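Local coordinates for protein tail lysozyme, putative (Geobacter sulfurreducens, PDB 2IA7) that is of unknown function but, as a putative tail lysozyme of the gp25 family, probably serves in a phage-tail-like baseplate, at residues Glu36-Arg39 / Ile40-Thr44; Cys57-Asp61 / Arg62-Val66; Ser65-Thr69 / Thr70-Leu74. All coordinates share one frame; numbering follows the deposited sequence.

Interaction 1: Glu36-Arg39 / Ile40-Thr44; sequences ESIR and IILGT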
loop_
_atom_site.group_PDB
_atom_site.type_symbol
_atom_site.label_atom_id
_atom_site.label_comp_id
_atom_site.label_asym_id
_atom_site.label_seq_id
_atom_site.Cartn_x
_atom_site.Cartn_y
_atom_site.Cartn_z
ATOM N N GLU A 36 4.007 -9.859 -0.368
ATOM C CA GLU A 36 4.837 -9.323 -1.444
ATOM C C GLU A 36 4.015 -8.556 -2.480
ATOM O O GLU A 36 4.410 -7.502 -2.932
ATOM C CB GLU A 36 5.618 -10.455 -2.082
ATOM C CG GLU A 36 6.618 -10.009 -3.099
ATOM C CD GLU A 36 7.347 -11.187 -3.702
ATOM O OE1 GLU A 36 6.811 -11.766 -4.645
ATOM O OE2 GLU A 36 8.432 -11.535 -3.202
ATOM N N SER A 37 2.886 -9.124 -2.853
ATOM C CA SER A 37 1.961 -8.493 -3.794
ATOM C C SER A 37 1.478 -7.104 -3.307
ATOM O O SER A 37 1.507 -6.127 -4.060
ATOM C CB SER A 37 0.749 -9.392 -4.064
ATOM O OG SER A 37 -0.190 -8.693 -4.877
ATOM N N ILE A 38 1.079 -7.024 -2.046
ATOM C CA ILE A 38 0.731 -5.771 -1.423
ATOM C C ILE A 38 1.871 -4.756 -1.583
ATOM O O ILE A 38 1.650 -3.634 -2.048
ATOM C CB ILE A 38 0.381 -5.910 0.059
ATOM C CG1 ILE A 38 -0.949 -6.673 0.197
ATOM C CG2 ILE A 38 0.204 -4.553 0.695
ATOM C CD1 ILE A 38 -1.216 -7.153 1.647
ATOM N N ARG A 39 3.071 -5.179 -1.311
ATOM C CA ARG A 39 4.195 -4.266 -1.434
ATOM C C ARG A 39 4.453 -3.841 -2.857
ATOM O O ARG A 39 4.855 -2.713 -3.114
ATOM C CB ARG A 39 5.452 -4.863 -0.799
ATOM C CG ARG A 39 5.336 -5.085 0.708
ATOM C CD ARG A 39 6.615 -5.605 1.348
ATOM N NE ARG A 39 7.104 -6.917 0.907
ATOM C CZ ARG A 39 6.881 -8.097 1.501
ATOM N NH1 ARG A 39 6.252 -8.207 2.660
ATOM N NH2 ARG A 39 7.460 -9.169 0.982
ATOM N N ILE A 40 4.320 -4.779 -3.799
ATOM C CA ILE A 40 4.460 -4.467 -5.232
ATOM C C ILE A 40 3.443 -3.461 -5.677
ATOM O O ILE A 40 3.776 -2.474 -6.319
ATOM C CB ILE A 40 4.382 -5.723 -6.104
ATOM C CG1 ILE A 40 5.596 -6.627 -5.864
ATOM C CG2 ILE A 40 4.304 -5.401 -7.560
ATOM C CD1 ILE A 40 5.398 -8.047 -6.373
ATOM N N ILE A 41 2.197 -3.693 -5.326
ATOM C CA ILE A 41 1.131 -2.802 -5.744
ATOM C C ILE A 41 1.313 -1.382 -5.251
ATOM O O ILE A 41 1.227 -0.434 -6.014
ATOM C CB ILE A 41 -0.251 -3.331 -5.273
ATOM C CG1 ILE A 41 -0.559 -4.656 -5.949
ATOM C CG2 ILE A 41 -1.369 -2.290 -5.522
ATOM C CD1 ILE A 41 -1.519 -5.512 -5.182
ATOM N N LEU A 42 1.628 -1.231 -3.954
ATOM C CA LEU A 42 1.738 0.111 -3.333
ATOM C C LEU A 42 3.011 0.821 -3.859
ATOM O O LEU A 42 3.057 2.039 -3.946
ATOM C CB LEU A 42 1.684 0.053 -1.824
ATOM C CG LEU A 42 0.422 -0.570 -1.225
ATOM C CD1 LEU A 42 0.442 -0.523 0.298
ATOM C CD2 LEU A 42 -0.825 0.117 -1.848
ATOM N N GLY A 43 4.031 0.032 -4.193
ATOM C CA GLY A 43 5.298 0.601 -4.673
ATOM C C GLY A 43 5.386 0.879 -6.159
ATOM O O GLY A 43 6.452 1.306 -6.641
ATOM N N THR A 44 4.313 0.643 -6.897
ATOM C CA THR A 44 4.287 0.841 -8.326
ATOM C C THR A 44 3.363 1.998 -8.684
ATOM O O THR A 44 2.190 2.050 -8.325
ATOM C CB THR A 44 3.837 -0.443 -9.099
ATOM O OG1 THR A 44 4.672 -1.538 -8.710
ATOM C CG2 THR A 44 3.916 -0.260 -10.626
#
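Ile40, Ile41, Leu42 and Gly43 each give their backbone N-H to the carbonyl four residues earlier, on Glu36, Ser37, Ile38 and Arg39: helical bonding that is firm at Ile41 N to Ser37 O (2.8 Å, N-H...O angle 168°) and more bent at Gly43 N to Arg39 O (3.1 Å, 141°). The side chains pair with the same four-residue spacing. Ile41 places CG1 beside its own backbone N (chi1 -64°), which sends the chain back over the preceding turn: CG1 comes to 3.2 Å from Ser37 O, and CD1 lies 3.5 Å from Ser37 OG in one of that serine's two conformers. The hydroxyl itself is hydrogen-bonded to Glu87, so the methyl lies against a polar atom that is already satisfied. Ile38 and Leu42 run side by side in the same direction, with CG2 of Ile38 4.1 Å from CD1 of Leu42. Glu36 and Ile40 slant across one another on a more exposed side, where Glu36 CG meets Ile40 CD1 at 4.0 Å through the aliphatic part of the glutamate. Just beyond, Thr44 OG1 donates to Ile40 O at 2.7 Å, giving that carbonyl a side-chain partner. Replacing Ile41 with an alanine would probably open a gap between Ser37 and helix 69-86, because CG1 and CD1, which lie over Ser37 O, would be gone along with the bulk of a side chain that also touches Ala82 and Trp86. Helix 30-42 packs with Ile41 on helix 69-86, whose Leu83 also touches Ile38 and Leu42, while these last two residues reach the sheet as well: Ile38 at Tyr113 and Leu124, Leu42 at Ile111 and Tyr126, on strands 106-115 and 120-129.

Interaction 2: Cys57-Asp61 / Arg62-Val66; sequences CGIHD and RVFSV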
loop_
_atom_site.group_PDB
_atom_site.type_symbol
_atom_site.label_atom_id
_atom_site.label_comp_id
_atom_site.label_asym_id
_atom_site.label_seq_id
_atom_site.Cartn_x
_atom_site.Cartn_y
_atom_site.Cartn_z
ATOM N N CYS A 57 -0.631 2.080 -7.730
ATOM C CA CYS A 57 -1.326 2.813 -6.693
ATOM C C CYS A 57 -1.327 4.322 -7.011
ATOM O O CYS A 57 -0.284 4.905 -7.355
ATOM C CB CYS A 57 -0.669 2.559 -5.344
ATOM S SG CYS A 57 -1.404 3.429 -3.974
ATOM N N GLY A 58 -2.489 4.947 -6.920
ATOM C CA GLY A 58 -2.627 6.332 -7.291
ATOM C C GLY A 58 -1.890 7.324 -6.425
ATOM O O GLY A 58 -1.758 8.477 -6.809
ATOM N N ILE A 59 -1.410 6.911 -5.252
ATOM C CA ILE A 59 -0.651 7.802 -4.391
ATOM C C ILE A 59 0.561 8.424 -5.107
ATOM O O ILE A 59 0.907 9.586 -4.845
ATOM C CB ILE A 59 -0.209 7.100 -3.096
ATOM C CG1 ILE A 59 0.055 8.148 -2.005
ATOM C CG2 ILE A 59 0.971 6.182 -3.350
ATOM C CD1 ILE A 59 -1.161 9.065 -1.767
ATOM N N HIS A 60 1.162 7.690 -6.048
ATOM C CA HIS A 60 2.331 8.156 -6.770
ATOM C C HIS A 60 2.010 9.303 -7.725
ATOM O O HIS A 60 2.929 9.973 -8.166
ATOM C CB HIS A 60 2.979 6.984 -7.538
ATOM C CG HIS A 60 3.479 5.888 -6.633
ATOM N ND1 HIS A 60 4.719 5.922 -6.034
ATOM C CD2 HIS A 60 2.880 4.764 -6.192
ATOM C CE1 HIS A 60 4.870 4.839 -5.283
ATOM N NE2 HIS A 60 3.767 4.122 -5.361
ATOM N N ASP A 61 0.735 9.517 -8.058
ATOM C CA ASP A 61 0.336 10.638 -8.925
ATOM C C ASP A 61 0.143 11.974 -8.178
ATOM O O ASP A 61 0.007 13.016 -8.804
ATOM C CB ASP A 61 -0.939 10.297 -9.655
ATOM C CG ASP A 61 -0.796 9.055 -10.518
ATOM O OD1 ASP A 61 0.248 8.922 -11.188
ATOM O OD2 ASP A 61 -1.719 8.223 -10.527
ATOM N N ARG A 62 0.161 11.936 -6.852
ATOM C CA ARG A 62 -0.234 13.081 -6.051
ATOM C C ARG A 62 0.948 13.973 -5.706
ATOM O O ARG A 62 2.023 13.473 -5.452
ATOM C CB ARG A 62 -0.827 12.604 -4.751
ATOM C CG ARG A 62 -2.057 11.726 -4.887
ATOM C CD ARG A 62 -3.286 12.523 -4.570
ATOM N NE ARG A 62 -4.519 11.756 -4.774
ATOM C CZ ARG A 62 -5.705 12.346 -4.965
ATOM N NH1 ARG A 62 -5.789 13.659 -4.942
ATOM N NH2 ARG A 62 -6.791 11.619 -5.159
ATOM N N VAL A 63 0.713 15.285 -5.672
ATOM C CA VAL A 63 1.646 16.244 -5.062
ATOM C C VAL A 63 0.885 16.928 -3.953
ATOM O O VAL A 63 -0.274 17.274 -4.144
ATOM C CB VAL A 63 2.169 17.281 -6.066
ATOM C CG1 VAL A 63 3.203 18.186 -5.397
ATOM C CG2 VAL A 63 2.792 16.583 -7.260
ATOM N N PHE A 64 1.515 17.054 -2.783
ATOM C CA PHE A 64 0.883 17.627 -1.603
ATOM C C PHE A 64 1.595 18.902 -1.187
ATOM O O PHE A 64 2.788 18.895 -0.958
ATOM C CB PHE A 64 0.898 16.646 -0.448
ATOM C CG PHE A 64 0.161 15.393 -0.743
ATOM C CD1 PHE A 64 -1.224 15.355 -0.684
ATOM C CD2 PHE A 64 0.844 14.264 -1.131
ATOM C CE1 PHE A 64 -1.910 14.169 -0.973
ATOM C CE2 PHE A 64 0.162 13.084 -1.413
ATOM C CZ PHE A 64 -1.224 13.055 -1.339
ATOM N N SER A 65 0.841 19.987 -1.102
ATOM C CA SER A 65 1.326 21.250 -0.581
ATOM C C SER A 65 1.294 21.159 0.912
ATOM O O SER A 65 2.164 21.685 1.602
ATOM C CB SER A 65 0.384 22.395 -0.988
ATOM O OG SER A 65 0.364 22.603 -2.379
ATOM N N VAL A 66 0.225 20.529 1.394
ATOM C CA VAL A 66 0.001 20.325 2.808
ATOM C C VAL A 66 -0.529 18.916 3.018
ATOM O O VAL A 66 -1.282 18.392 2.189
ATOM C CB VAL A 66 -1.027 21.332 3.356
ATOM C CG1 VAL A 66 -1.410 20.978 4.764
ATOM C CG2 VAL A 66 -0.462 22.750 3.296
HETATM O O HOH W 1 3.660 12.733 -7.795
#
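The Phe64 ring receives CD1 of Ile59 at its edge, near the ring plane, 4.0 Å from CZ, in one of the two conformers of the isoleucine. In the same conformer the other branch, CG2 of Ile59, lies over one face of the His60 imidazole, toward its rim, and the carbonyl O of Cys57 sits in plane at that ring's edge. Ile59 serves both rings in this conformer because CG1 stands anti to its backbone N (chi1 -157°), leading CD1 toward the phenylalanine while CG2 stays with the histidine. CD1 also crosses the aliphatic start of Arg62, 4.2 Å from its CG. Farther out, the guanidinium of Arg62 forms a salt bridge with Glu78 of helix 69-86, and Asp61 forms one with Arg46. Arg62 N bonds to Ile59 O at 3.2 Å, the donor standing well above the carbonyl plane. One water donates to both His60 O (2.9 Å) and Arg62 O (3.0 Å), spanning the place where the chain straightens. The Asp61 N to Gly58 O and Arg62 N to Ile59 O bonds, each spanning three residues, are those of a short 3-10 turn, here opening into an extended connection that leads to helix 69-86.

Interaction 3: Ser65-Thr69 / Thr70-Leu74; sequences SVINT and TTLGL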
loop_
_atom_site.group_PDB
_atom_site.type_symbol
_atom_site.label_atom_id
_atom_site.label_comp_id
_atom_site.label_asym_id
_atom_site.label_seq_id
_atom_site.Cartn_x
_atom_site.Cartn_y
_atom_site.Cartn_z
ATOM N N SER A 65 0.841 19.987 -1.102
ATOM C CA SER A 65 1.326 21.250 -0.581
ATOM C C SER A 65 1.294 21.159 0.912
ATOM O O SER A 65 2.164 21.685 1.602
ATOM C CB SER A 65 0.384 22.395 -0.988
ATOM O OG SER A 65 0.364 22.603 -2.379
ATOM N N VAL A 66 0.225 20.529 1.394
ATOM C CA VAL A 66 0.001 20.325 2.808
ATOM C C VAL A 66 -0.529 18.916 3.018
ATOM O O VAL A 66 -1.282 18.392 2.189
ATOM C CB VAL A 66 -1.027 21.332 3.356
ATOM C CG1 VAL A 66 -1.410 20.978 4.764
ATOM C CG2 VAL A 66 -0.462 22.750 3.296
ATOM N N ILE A 67 -0.128 18.300 4.110
ATOM C CA ILE A 67 -0.741 17.046 4.496
ATOM C C ILE A 67 -1.473 17.265 5.811
ATOM O O ILE A 67 -0.860 17.384 6.865
ATOM C CB ILE A 67 0.294 15.929 4.574
ATOM C CG1 ILE A 67 0.838 15.677 3.152
ATOM C CG2 ILE A 67 -0.354 14.671 5.174
ATOM C CD1 ILE A 67 2.188 14.986 3.150
ATOM N N ASN A 68 -2.801 17.428 5.718
ATOM C CA ASN A 68 -3.569 17.592 6.917
ATOM C C ASN A 68 -4.151 16.249 7.322
ATOM O O ASN A 68 -3.894 15.219 6.678
ATOM C CB ASN A 68 -4.587 18.754 6.781
ATOM C CG ASN A 68 -5.562 18.562 5.640
ATOM O OD1 ASN A 68 -6.270 17.558 5.593
ATOM N ND2 ASN A 68 -5.640 19.538 4.745
ATOM N N THR A 69 -4.928 16.255 8.382
ATOM C CA THR A 69 -5.541 15.053 8.877
ATOM C C THR A 69 -6.489 14.422 7.832
ATOM O O THR A 69 -6.627 13.202 7.743
ATOM C CB THR A 69 -6.311 15.356 10.150
ATOM O OG1 THR A 69 -5.383 15.808 11.150
ATOM C CG2 THR A 69 -7.021 14.106 10.665
ATOM N N THR A 70 -7.159 15.262 7.044
ATOM C CA THR A 70 -8.081 14.725 6.013
ATOM C C THR A 70 -7.281 14.120 4.855
ATOM O O THR A 70 -7.703 13.130 4.240
ATOM C CB THR A 70 -9.115 15.769 5.485
ATOM O OG1 THR A 70 -8.512 16.613 4.509
ATOM C CG2 THR A 70 -9.726 16.640 6.597
ATOM N N THR A 71 -6.125 14.707 4.544
ATOM C CA THR A 71 -5.220 14.137 3.563
ATOM C C THR A 71 -4.787 12.720 3.929
ATOM O O THR A 71 -4.632 11.855 3.058
ATOM C CB THR A 71 -3.937 14.987 3.518
ATOM O OG1 THR A 71 -4.309 16.368 3.529
ATOM C CG2 THR A 71 -3.153 14.704 2.252
ATOM N N LEU A 72 -4.536 12.458 5.200
ATOM C CA LEU A 72 -4.152 11.108 5.605
ATOM C C LEU A 72 -5.235 10.128 5.171
ATOM O O LEU A 72 -4.914 9.027 4.705
ATOM C CB LEU A 72 -3.894 11.026 7.120
ATOM C CG LEU A 72 -2.669 11.800 7.627
ATOM C CD1 LEU A 72 -2.636 11.722 9.154
ATOM C CD2 LEU A 72 -1.322 11.346 7.062
ATOM N N GLY A 73 -6.502 10.506 5.308
ATOM C CA GLY A 73 -7.595 9.675 4.849
ATOM C C GLY A 73 -7.603 9.462 3.354
ATOM O O GLY A 73 -7.891 8.383 2.870
ATOM N N LEU A 74 -7.257 10.477 2.601
ATOM C CA LEU A 74 -7.128 10.364 1.161
ATOM C C LEU A 74 -6.054 9.354 0.786
ATOM O O LEU A 74 -6.325 8.474 -0.070
ATOM C CB LEU A 74 -6.804 11.721 0.602
ATOM C CG LEU A 74 -6.724 11.895 -0.901
ATOM C CD1 LEU A 74 -7.093 13.284 -1.304
ATOM C CD2 LEU A 74 -5.313 11.578 -1.340
#
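One carbonyl oxygen, OD1 of Asn68, draws several donors from the turn after it: it accepts from Thr70 OG1 at 2.7 Å and from Thr71 N at 3.0 Å, with a weak third bond from Thr70 N. This is the N-cap of helix 69-86, and with Thr71 it makes a capping box, since Asn68 N returns a bond to Thr71 OG1 at 2.9 Å. The two main donors approach OD1 differently. Thr70 OG1 lies in the carbonyl plane on a lone pair, whereas Thr71 N stands 41° out of that plane. Asn68 can offer OD1 here because its CG sits between the backbone N and the carbonyl carbon (chi1 59°), folding the amide over the first helical turn. Thr70 OG1 takes the corresponding place on its own residue, turned back to the asparagine. The N-H groups of Thr70 and Thr71, which lie too early in the helix for its regular bonding, thereby gain a side-chain acceptor, the first only weakly. Over the same residues Leu72 N bonds to Asn68 O at 3.2 Å, a bond of the i to i+4 kind. An apolar contact backs the cap just before it: Ile67, which also touches Leu130, crosses Thr71 and Leu72 at about a right angle. Its CG2 methyl lies 4.0 Å from Thr71 CB and 3.9 Å from Leu72 CD2.

In the fold
The three contacts follow one another along the chain: interaction 1 on helix 30-42, interaction 2 in the connection after it, and interaction 3 at the start of helix 69-86. Centres of interactions 1 and 2 lie about 16 Å apart, yet they touch: His60 NE2 meets Leu42 O at 2.6 Å, a probable hydrogen bond. Interactions 2 and 3 share Ser65 and Val66, with centres about 10 Å apart, and Phe64 and Arg62 rest on Thr71 and Leu74. Interactions 1 and 3 do not touch, their centres about 22 Å and nearest atoms about 10 Å apart. The connection is thus held to both helices, which pack on each other, the first also touching the three-stranded antiparallel sheet.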